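Long-range contact in chitosanase (Gynuella sunshinyii YC6258, PDB 6X2Q), which probably hydrolyses chitosan as a family 46 glycoside hydrolase, and is seen here with glucosamine sugars bound in its cleft: residues Y27-A41 with I87-S101. Numbering follows the deposited sequence.
With GCS (2-amino-2-deoxy-beta-D-glucopyranose), chain C; GCS (2-amino-2-deoxy-beta-D-glucopyranose), chain B.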
ATOM      1  N   TYR A  27     -10.520   7.247   3.058  1.00 35.92           N
ATOM      2  CA  TYR A  27     -10.276   7.278   4.497  1.00 32.11           C
ATOM      3  C   TYR A  27     -11.348   6.497   5.254  1.00 31.72           C
ATOM      4  O   TYR A  27     -11.051   5.828   6.249  1.00 28.84           O
ATOM      5  CB  TYR A  27     -10.235   8.725   4.995  1.00 34.89           C
ATOM      6  CG  TYR A  27      -8.986   9.521   4.631  1.00 32.97           C
ATOM      7  CD1 TYR A  27      -7.852   9.486   5.441  1.00 31.17           C
ATOM      8  CD2 TYR A  27      -8.957  10.325   3.494  1.00 33.53           C
ATOM      9  CE1 TYR A  27      -6.710  10.208   5.115  1.00 32.02           C
ATOM     10  CE2 TYR A  27      -7.825  11.053   3.153  1.00 36.54           C
ATOM     11  CZ  TYR A  27      -6.698  10.996   3.975  1.00 38.07           C
ATOM     12  OH  TYR A  27      -5.557  11.730   3.655  1.00 33.17           O
ATOM     13  N   GLY A  28     -12.608   6.581   4.802  1.00 31.38           N
ATOM     14  CA  GLY A  28     -13.738   5.970   5.474  1.00 32.19           C
ATOM     15  C   GLY A  28     -14.029   4.528   5.102  1.00 37.07           C
ATOM     16  O   GLY A  28     -15.017   3.953   5.576  1.00 38.56           O
ATOM     17  N   TYR A  29     -13.199   3.926   4.256  1.00 35.81           N
ATOM     18  CA  TYR A  29     -13.414   2.556   3.818  1.00 36.75           C
ATOM     19  C   TYR A  29     -13.141   1.593   4.966  1.00 35.43           C
ATOM     20  O   TYR A  29     -12.166   1.749   5.708  1.00 37.20           O
ATOM     21  CB  TYR A  29     -12.499   2.259   2.619  1.00 38.41           C
ATOM     22  CG  TYR A  29     -12.488   0.826   2.116  1.00 42.34           C
ATOM     23  CD1 TYR A  29     -11.839  -0.184   2.830  1.00 41.31           C
ATOM     24  CD2 TYR A  29     -13.079   0.488   0.899  1.00 47.32           C
ATOM     25  CE1 TYR A  29     -11.808  -1.486   2.369  1.00 43.38           C
ATOM     26  CE2 TYR A  29     -13.050  -0.819   0.426  1.00 40.22           C
ATOM     27  CZ  TYR A  29     -12.410  -1.797   1.168  1.00 45.51           C
ATOM     28  OH  TYR A  29     -12.366  -3.101   0.730  1.00 52.77           O
ATOM     29  N   ALA A  30     -13.993   0.576   5.094  1.00 34.67           N
ATOM     30  CA  ALA A  30     -13.813  -0.459   6.112  1.00 37.76           C
ATOM     31  C   ALA A  30     -14.604  -1.686   5.689  1.00 42.24           C
ATOM     32  O   ALA A  30     -15.833  -1.618   5.588  1.00 38.36           O
ATOM     33  CB  ALA A  30     -14.275   0.032   7.485  1.00 33.29           C
ATOM     34  N   GLU A  31     -13.910  -2.798   5.440  1.00 43.12           N
ATOM     35  CA  GLU A  31     -14.562  -3.992   4.923  1.00 44.96           C
ATOM     36  C   GLU A  31     -13.827  -5.231   5.405  1.00 44.06           C
ATOM     37  O   GLU A  31     -12.639  -5.186   5.746  1.00 41.78           O
ATOM     38  CB  GLU A  31     -14.609  -4.016   3.390  1.00 44.16           C
ATOM     39  CG  GLU A  31     -15.449  -2.937   2.719  1.00 51.07           C
ATOM     40  CD  GLU A  31     -16.951  -3.081   2.933  1.00 58.47           C
ATOM     41  OE1 GLU A  31     -17.380  -3.802   3.861  1.00 65.76           O
ATOM     42  OE2 GLU A  31     -17.712  -2.469   2.155  1.00 62.00           O
ATOM     43  N   VAL A  32     -14.564  -6.341   5.429  1.00 45.78           N
ATOM     44  CA  VAL A  32     -14.002  -7.680   5.571  1.00 44.29           C
ATOM     45  C   VAL A  32     -13.833  -8.252   4.167  1.00 46.71           C
ATOM     46  O   VAL A  32     -14.777  -8.246   3.363  1.00 43.35           O
ATOM     47  CB  VAL A  32     -14.908  -8.565   6.444  1.00 48.04           C
ATOM     48  CG1 VAL A  32     -14.250  -9.910   6.729  1.00 42.03           C
ATOM     49  CG2 VAL A  32     -15.245  -7.839   7.736  1.00 44.32           C
ATOM     50  N   LEU A  33     -12.623  -8.700   3.845  1.00 46.34           N
ATOM     51  CA  LEU A  33     -12.311  -9.119   2.484  1.00 49.72           C
ATOM     52  C   LEU A  33     -12.094 -10.617   2.363  1.00 48.78           C
ATOM     53  O   LEU A  33     -11.920 -11.118   1.243  1.00 52.57           O
ATOM     54  CB  LEU A  33     -11.078  -8.369   1.965  1.00 46.49           C
ATOM     55  CG  LEU A  33     -11.254  -6.862   1.774  1.00 48.53           C
ATOM     56  CD1 LEU A  33     -10.017  -6.254   1.158  1.00 46.51           C
ATOM     57  CD2 LEU A  33     -12.483  -6.574   0.923  1.00 47.72           C
ATOM     58  N   ASP A  34     -12.121 -11.347   3.478  1.00 47.83           N
ATOM     59  CA  ASP A  34     -11.917 -12.794   3.459  1.00 56.04           C
ATOM     60  C   ASP A  34     -10.543 -13.121   2.892  1.00 48.76           C
ATOM     61  O   ASP A  34     -10.393 -14.001   2.043  1.00 54.52           O
ATOM     62  CB  ASP A  34     -13.023 -13.518   2.672  1.00 56.11           C
ATOM     63  CG  ASP A  34     -14.007 -14.262   3.576  1.00 60.85           C
ATOM     64  OD1 ASP A  34     -14.208 -13.831   4.739  1.00 63.11           O
ATOM     65  OD2 ASP A  34     -14.590 -15.275   3.123  1.00 70.80           O
ATOM     66  N   ASP A  35      -9.532 -12.394   3.367  1.00 44.20           N
ATOM     67  CA  ASP A  35      -8.159 -12.537   2.903  1.00 38.26           C
ATOM     68  C   ASP A  35      -7.231 -12.917   4.044  1.00 37.05           C
ATOM     69  O   ASP A  35      -6.008 -12.814   3.897  1.00 43.74           O
ATOM     70  CB  ASP A  35      -7.669 -11.244   2.233  1.00 40.88           C
ATOM     71  CG  ASP A  35      -7.694 -10.012   3.184  1.00 45.33           C
ATOM     72  OD1 ASP A  35      -8.221 -10.106   4.326  1.00 37.94           O
ATOM     73  OD2 ASP A  35      -7.175  -8.941   2.782  1.00 41.53           O
ATOM     74  N   GLY A  36      -7.782 -13.331   5.179  1.00 35.82           N
ATOM     75  CA  GLY A  36      -7.001 -13.630   6.359  1.00 37.31           C
ATOM     76  C   GLY A  36      -6.593 -12.431   7.196  1.00 41.24           C
ATOM     77  O   GLY A  36      -5.857 -12.601   8.178  1.00 37.16           O
ATOM     78  N   ARG A  37      -7.028 -11.223   6.851  1.00 34.44           N
ATOM     79  CA  ARG A  37      -6.534 -10.030   7.524  1.00 39.92           C
ATOM     80  C   ARG A  37      -7.596  -9.358   8.387  1.00 39.14           C
ATOM     81  O   ARG A  37      -7.314  -8.332   9.014  1.00 32.11           O
ATOM     82  CB  ARG A  37      -5.965  -9.051   6.485  1.00 33.25           C
ATOM     83  CG  ARG A  37      -4.755  -9.632   5.705  1.00 39.34           C
ATOM     84  CD  ARG A  37      -3.939  -8.550   4.959  1.00 37.96           C
ATOM     85  NE  ARG A  37      -2.781  -9.115   4.258  1.00 43.99           N
ATOM     86  CZ  ARG A  37      -2.821  -9.618   3.020  1.00 38.80           C
ATOM     87  NH1 ARG A  37      -3.966  -9.624   2.346  1.00 35.19           N
ATOM     88  NH2 ARG A  37      -1.725 -10.120   2.453  1.00 32.91           N
ATOM     89  N   GLY A  38      -8.799  -9.924   8.452  1.00 36.08           N
ATOM     90  CA  GLY A  38      -9.858  -9.342   9.266  1.00 40.71           C
ATOM     91  C   GLY A  38     -10.517  -8.185   8.556  1.00 42.14           C
ATOM     92  O   GLY A  38     -10.926  -8.297   7.390  1.00 41.22           O
ATOM     93  N   ILE A  39     -10.625  -7.062   9.256  1.00 38.60           N
ATOM     94  CA  ILE A  39     -11.151  -5.832   8.683  1.00 38.77           C
ATOM     95  C   ILE A  39     -10.003  -5.060   8.047  1.00 40.93           C
ATOM     96  O   ILE A  39      -8.953  -4.859   8.677  1.00 37.96           O
ATOM     97  CB  ILE A  39     -11.855  -4.982   9.754  1.00 38.46           C
ATOM     98  CG1 ILE A  39     -12.886  -5.828  10.498  1.00 42.25           C
ATOM     99  CG2 ILE A  39     -12.489  -3.739   9.120  1.00 38.08           C
ATOM    100  CD1 ILE A  39     -13.849  -5.036  11.358  1.00 46.52           C
ATOM    101  N   THR A  40     -10.205  -4.631   6.802  1.00 36.77           N
ATOM    102  CA  THR A  40      -9.283  -3.772   6.073  1.00 36.32           C
ATOM    103  C   THR A  40      -9.896  -2.385   5.982  1.00 34.81           C
ATOM    104  O   THR A  40     -11.046  -2.252   5.558  1.00 37.76           O
ATOM    105  CB  THR A  40      -9.016  -4.324   4.664  1.00 33.90           C
ATOM    106  OG1 THR A  40      -8.266  -5.537   4.768  1.00 33.98           O
ATOM    107  CG2 THR A  40      -8.237  -3.309   3.807  1.00 32.77           C
ATOM    108  N   ALA A  41      -9.133  -1.356   6.361  1.00 35.85           N
ATOM    109  CA  ALA A  41      -9.715  -0.023   6.488  1.00 37.24           C
ATOM    110  C   ALA A  41      -8.722   1.066   6.100  1.00 35.81           C
ATOM    111  O   ALA A  41      -7.500   0.891   6.194  1.00 34.86           O
ATOM    112  CB  ALA A  41     -10.220   0.236   7.921  1.00 33.97           C
ATOM    113  N   ILE A  87     -12.859 -11.602  13.034  1.00 47.50           N
ATOM    114  CA  ILE A  87     -13.532 -10.313  13.183  1.00 50.47           C
ATOM    115  C   ILE A  87     -14.516 -10.350  14.350  1.00 52.77           C
ATOM    116  O   ILE A  87     -15.557  -9.685  14.322  1.00 51.00           O
ATOM    117  CB  ILE A  87     -14.228  -9.887  11.877  1.00 51.59           C
ATOM    118  CG1 ILE A  87     -15.360 -10.844  11.502  1.00 50.36           C
ATOM    119  CG2 ILE A  87     -13.198  -9.766  10.742  1.00 45.85           C
ATOM    120  CD1 ILE A  87     -16.314 -10.256  10.479  1.00 46.11           C
ATOM    121  N   GLU A  88     -14.187 -11.109  15.391  1.00 53.61           N
ATOM    122  CA  GLU A  88     -14.917 -11.098  16.651  1.00 58.29           C
ATOM    123  C   GLU A  88     -13.999 -10.588  17.757  1.00 54.83           C
ATOM    124  O   GLU A  88     -12.828 -10.984  17.831  1.00 54.23           O
ATOM    125  CB  GLU A  88     -15.439 -12.505  16.999  1.00 55.74           C
ATOM    126  N   GLY A  89     -14.508  -9.690  18.598  1.00 57.08           N
ATOM    127  CA  GLY A  89     -15.809  -9.070  18.431  1.00 57.49           C
ATOM    128  C   GLY A  89     -15.599  -7.628  18.003  1.00 56.32           C
ATOM    129  O   GLY A  89     -15.508  -6.712  18.814  1.00 57.44           O
ATOM    130  N   LEU A  90     -15.474  -7.439  16.697  1.00 53.25           N
ATOM    131  CA  LEU A  90     -15.327  -6.120  16.114  1.00 50.99           C
ATOM    132  C   LEU A  90     -16.638  -5.620  15.550  1.00 49.18           C
ATOM    133  O   LEU A  90     -16.638  -4.723  14.701  1.00 46.79           O
ATOM    134  CB  LEU A  90     -14.253  -6.143  15.028  1.00 50.26           C
ATOM    135  CG  LEU A  90     -12.884  -6.644  15.483  1.00 46.19           C
ATOM    136  CD1 LEU A  90     -11.919  -6.695  14.303  1.00 44.44           C
ATOM    137  CD2 LEU A  90     -12.349  -5.752  16.612  1.00 48.34           C
ATOM    138  N   GLN A  91     -17.751  -6.211  15.984  1.00 46.16           N
ATOM    139  CA  GLN A  91     -19.054  -5.819  15.475  1.00 51.07           C
ATOM    140  C   GLN A  91     -19.251  -4.328  15.702  1.00 50.46           C
ATOM    141  O   GLN A  91     -19.053  -3.825  16.811  1.00 46.91           O
ATOM    142  CB  GLN A  91     -20.160  -6.634  16.157  1.00 42.11           C
ATOM    143  N   GLY A  92     -19.601  -3.613  14.635  1.00 49.01           N
ATOM    144  CA  GLY A  92     -19.760  -2.185  14.690  1.00 50.62           C
ATOM    145  C   GLY A  92     -18.515  -1.388  14.347  1.00 47.80           C
ATOM    146  O   GLY A  92     -18.631  -0.190  14.070  1.00 42.72           O
ATOM    147  N   LEU A  93     -17.332  -2.018  14.357  1.00 46.70           N
ATOM    148  CA  LEU A  93     -16.101  -1.308  14.004  1.00 45.73           C
ATOM    149  C   LEU A  93     -16.153  -0.680  12.617  1.00 44.75           C
ATOM    150  O   LEU A  93     -15.830   0.514  12.502  1.00 43.67           O
ATOM    151  CB  LEU A  93     -14.890  -2.240  14.152  1.00 42.95           C
ATOM    152  CG  LEU A  93     -13.533  -1.598  13.856  1.00 45.73           C
ATOM    153  CD1 LEU A  93     -13.481  -0.269  14.522  1.00 45.14           C
ATOM    154  CD2 LEU A  93     -12.367  -2.445  14.335  1.00 45.05           C
ATOM    155  N   PRO A  94     -16.529  -1.390  11.540  1.00 48.83           N
ATOM    156  CA  PRO A  94     -16.622  -0.714  10.230  1.00 40.90           C
ATOM    157  C   PRO A  94     -17.391   0.594  10.271  1.00 44.55           C
ATOM    158  O   PRO A  94     -16.902   1.618   9.765  1.00 44.60           O
ATOM    159  CB  PRO A  94     -17.323  -1.763   9.355  1.00 39.74           C
ATOM    160  CG  PRO A  94     -16.890  -3.051   9.926  1.00 40.99           C
ATOM    161  CD  PRO A  94     -16.787  -2.840  11.410  1.00 45.38           C
ATOM    162  N   GLN A  95     -18.581   0.598  10.871  1.00 42.53           N
ATOM    163  CA  GLN A  95     -19.370   1.823  10.882  1.00 45.99           C
ATOM    164  C   GLN A  95     -18.669   2.916  11.671  1.00 41.42           C
ATOM    165  O   GLN A  95     -18.651   4.077  11.247  1.00 42.75           O
ATOM    166  CB  GLN A  95     -20.769   1.564  11.442  1.00 47.21           C
ATOM    167  CG  GLN A  95     -21.756   2.708  11.154  1.00 48.73           C
ATOM    168  CD  GLN A  95     -22.238   2.738   9.705  1.00 61.39           C
ATOM    169  OE1 GLN A  95     -21.461   2.996   8.786  1.00 59.28           O
ATOM    170  NE2 GLN A  95     -23.534   2.483   9.499  1.00 70.05           N
ATOM    171  N   ARG A  96     -18.046   2.558  12.795  1.00 39.10           N
ATOM    172  CA  ARG A  96     -17.391   3.571  13.620  1.00 41.10           C
ATOM    173  C   ARG A  96     -16.167   4.161  12.914  1.00 42.49           C
ATOM    174  O   ARG A  96     -15.926   5.375  12.984  1.00 36.88           O
ATOM    175  CB  ARG A  96     -17.024   2.965  14.974  1.00 41.27           C
ATOM    176  CG  ARG A  96     -18.238   2.395  15.718  1.00 45.40           C
ATOM    177  CD  ARG A  96     -18.277   2.796  17.184  1.00 47.42           C
ATOM    178  NE  ARG A  96     -19.523   2.394  17.848  1.00 54.87           N
ATOM    179  CZ  ARG A  96     -19.811   2.652  19.125  1.00 56.02           C
ATOM    180  NH1 ARG A  96     -18.942   3.304  19.889  1.00 46.81           N
ATOM    181  NH2 ARG A  96     -20.968   2.256  19.644  1.00 59.24           N
ATOM    182  N   TRP A  97     -15.396   3.315  12.218  1.00 42.14           N
ATOM    183  CA  TRP A  97     -14.275   3.796  11.413  1.00 38.16           C
ATOM    184  C   TRP A  97     -14.739   4.801  10.369  1.00 38.77           C
ATOM    185  O   TRP A  97     -14.129   5.868  10.205  1.00 35.21           O
ATOM    186  CB  TRP A  97     -13.562   2.624  10.736  1.00 34.36           C
ATOM    187  CG  TRP A  97     -12.331   3.058   9.982  1.00 34.79           C
ATOM    188  CD1 TRP A  97     -12.286   3.691   8.773  1.00 28.81           C
ATOM    189  CD2 TRP A  97     -10.972   2.913  10.414  1.00 26.62           C
ATOM    190  NE1 TRP A  97     -10.983   3.931   8.422  1.00 34.35           N
ATOM    191  CE2 TRP A  97     -10.158   3.468   9.414  1.00 29.06           C
ATOM    192  CE3 TRP A  97     -10.369   2.352  11.544  1.00 30.71           C
ATOM    193  CZ2 TRP A  97      -8.770   3.494   9.511  1.00 29.23           C
ATOM    194  CZ3 TRP A  97      -8.991   2.370  11.641  1.00 29.42           C
ATOM    195  CH2 TRP A  97      -8.201   2.939  10.627  1.00 27.70           C
ATOM    196  N   ALA A  98     -15.814   4.470   9.641  1.00 37.57           N
ATOM    197  CA  ALA A  98     -16.380   5.417   8.682  1.00 36.22           C
ATOM    198  C   ALA A  98     -16.749   6.742   9.357  1.00 39.94           C
ATOM    199  O   ALA A  98     -16.464   7.825   8.830  1.00 38.13           O
ATOM    200  CB  ALA A  98     -17.598   4.798   7.996  1.00 41.40           C
ATOM    201  N   ASP A  99     -17.373   6.684  10.536  1.00 39.68           N
ATOM    202  CA  ASP A  99     -17.755   7.931  11.188  1.00 40.10           C
ATOM    203  C   ASP A  99     -16.529   8.674  11.713  1.00 39.59           C
ATOM    204  O   ASP A  99     -16.417   9.892  11.535  1.00 36.15           O
ATOM    205  CB  ASP A  99     -18.764   7.662  12.305  1.00 39.24           C
ATOM    206  CG  ASP A  99     -20.107   7.155  11.771  1.00 50.06           C
ATOM    207  OD1 ASP A  99     -20.524   7.619  10.681  1.00 54.59           O
ATOM    208  OD2 ASP A  99     -20.748   6.312  12.440  1.00 48.78           O
ATOM    209  N   ALA A 100     -15.591   7.952  12.333  1.00 32.23           N
ATOM    210  CA  ALA A 100     -14.366   8.590  12.786  1.00 36.32           C
ATOM    211  C   ALA A 100     -13.671   9.330  11.639  1.00 38.32           C
ATOM    212  O   ALA A 100     -13.163  10.436  11.832  1.00 34.71           O
ATOM    213  CB  ALA A 100     -13.440   7.550  13.413  1.00 35.26           C
ATOM    214  N   SER A 101     -13.694   8.761  10.429  1.00 33.86           N
ATOM    215  CA  SER A 101     -13.060   9.353   9.246  1.00 35.98           C
ATOM    216  C   SER A 101     -13.675  10.678   8.817  1.00 38.15           C
ATOM    217  O   SER A 101     -13.131  11.335   7.918  1.00 35.38           O
ATOM    218  CB  SER A 101     -13.136   8.377   8.063  1.00 35.68           C
ATOM    219  OG  SER A 101     -12.485   7.162   8.390  1.00 35.53           O
TER
HETATM  220  C1  GCS C 304      -5.619  -5.712   1.333  1.00 49.11           C
HETATM  221  C2  GCS C 304      -4.552  -6.794   0.755  1.00 44.14           C
HETATM  222  C3  GCS C 304      -3.264  -6.415   1.642  1.00 39.32           C
HETATM  223  C4  GCS C 304      -2.958  -4.900   1.904  1.00 44.32           C
HETATM  224  C5  GCS C 304      -3.993  -3.767   2.004  1.00 45.05           C
HETATM  225  C6  GCS C 304      -3.464  -2.752   1.460  1.00 43.90           C
HETATM  226  N2  GCS C 304      -4.934  -8.086   0.861  1.00 48.73           N
HETATM  227  O1  GCS C 304      -6.669  -5.911   0.476  1.00 53.74           O
HETATM  228  O3  GCS C 304      -2.204  -6.789   0.737  1.00 37.46           O
HETATM  229  O5  GCS C 304      -5.185  -4.399   1.380  1.00 45.65           O
HETATM  230  O6  GCS C 304      -4.466  -1.828   1.003  1.00 47.33           O
HETATM  231  C1  GCS B   1      -1.330  -4.909   4.077  1.00 39.40           C
HETATM  232  C2  GCS B   1      -1.160  -4.470   5.517  1.00 42.52           C
HETATM  233  C3  GCS B   1       0.292  -4.566   5.890  1.00 40.20           C
HETATM  234  C4  GCS B   1       0.820  -5.982   5.732  1.00 35.13           C
HETATM  235  C5  GCS B   1       0.267  -6.475   4.391  1.00 43.75           C
HETATM  236  C6  GCS B   1       0.524  -7.914   4.040  1.00 36.44           C
HETATM  237  N2  GCS B   1      -1.693  -3.189   5.809  1.00 29.72           N
HETATM  238  O1  GCS B   1      -2.649  -4.901   3.535  1.00 36.30           O
HETATM  239  O3  GCS B   1       0.370  -4.187   7.204  1.00 31.68           O
HETATM  240  O4  GCS B   1       1.905  -6.101   6.160  1.00 36.66           O
HETATM  241  O5  GCS B   1      -1.111  -6.256   4.228  1.00 40.98           O
HETATM  242  O6  GCS B   1       0.406  -8.770   5.127  1.00 42.95           O
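Trp97 of helix 93-100 packs its indole against Ala30, Ala41 and the backbone carbonyl of Tyr27, with CG anti to the backbone N (chi1 -175°). From the root outward, Trp97 CB lies 4.2 Å from CB of Ala30, and CD1 comes within 3.6 Å of Tyr29 O, which approaches the ring obliquely. NE1 then donates to Tyr27 O at 2.9 Å; the carbonyl oxygen lies near the ring plane and its C=O points almost straight at the nitrogen, while the N-H itself is bent (145°). At the fused bond, CD2 and CE2 face the methyl of Ala41, which sits over one face of the ring in a CH-pi contact, Ala41 CB 3.7 Å from the centroid of the five-membered ring of Trp97; CZ2, farther out, still lies 3.9 Å from Ala41 CB. An alanine here would probably leave the Tyr27 carbonyl without its indole donor and open a gap next to Ala41.

The two strands form a beta-hairpin of the three-stranded sheet in this lysozyme-clan fold, and its turn carries Leu33, Asp35 and Arg37 into the sugar-binding pocket, on the side away from the helix. Nearer that turn, Ile39 sends CD1 across the ring of Pro94, 3.7 Å from CD, while sliding past Leu90 in the opposite direction. Val32 and Ile87 meet tip to tip, CG2 to CD1 at 3.8 Å, and Ile87 CG2 rests against the bare CA of Gly38.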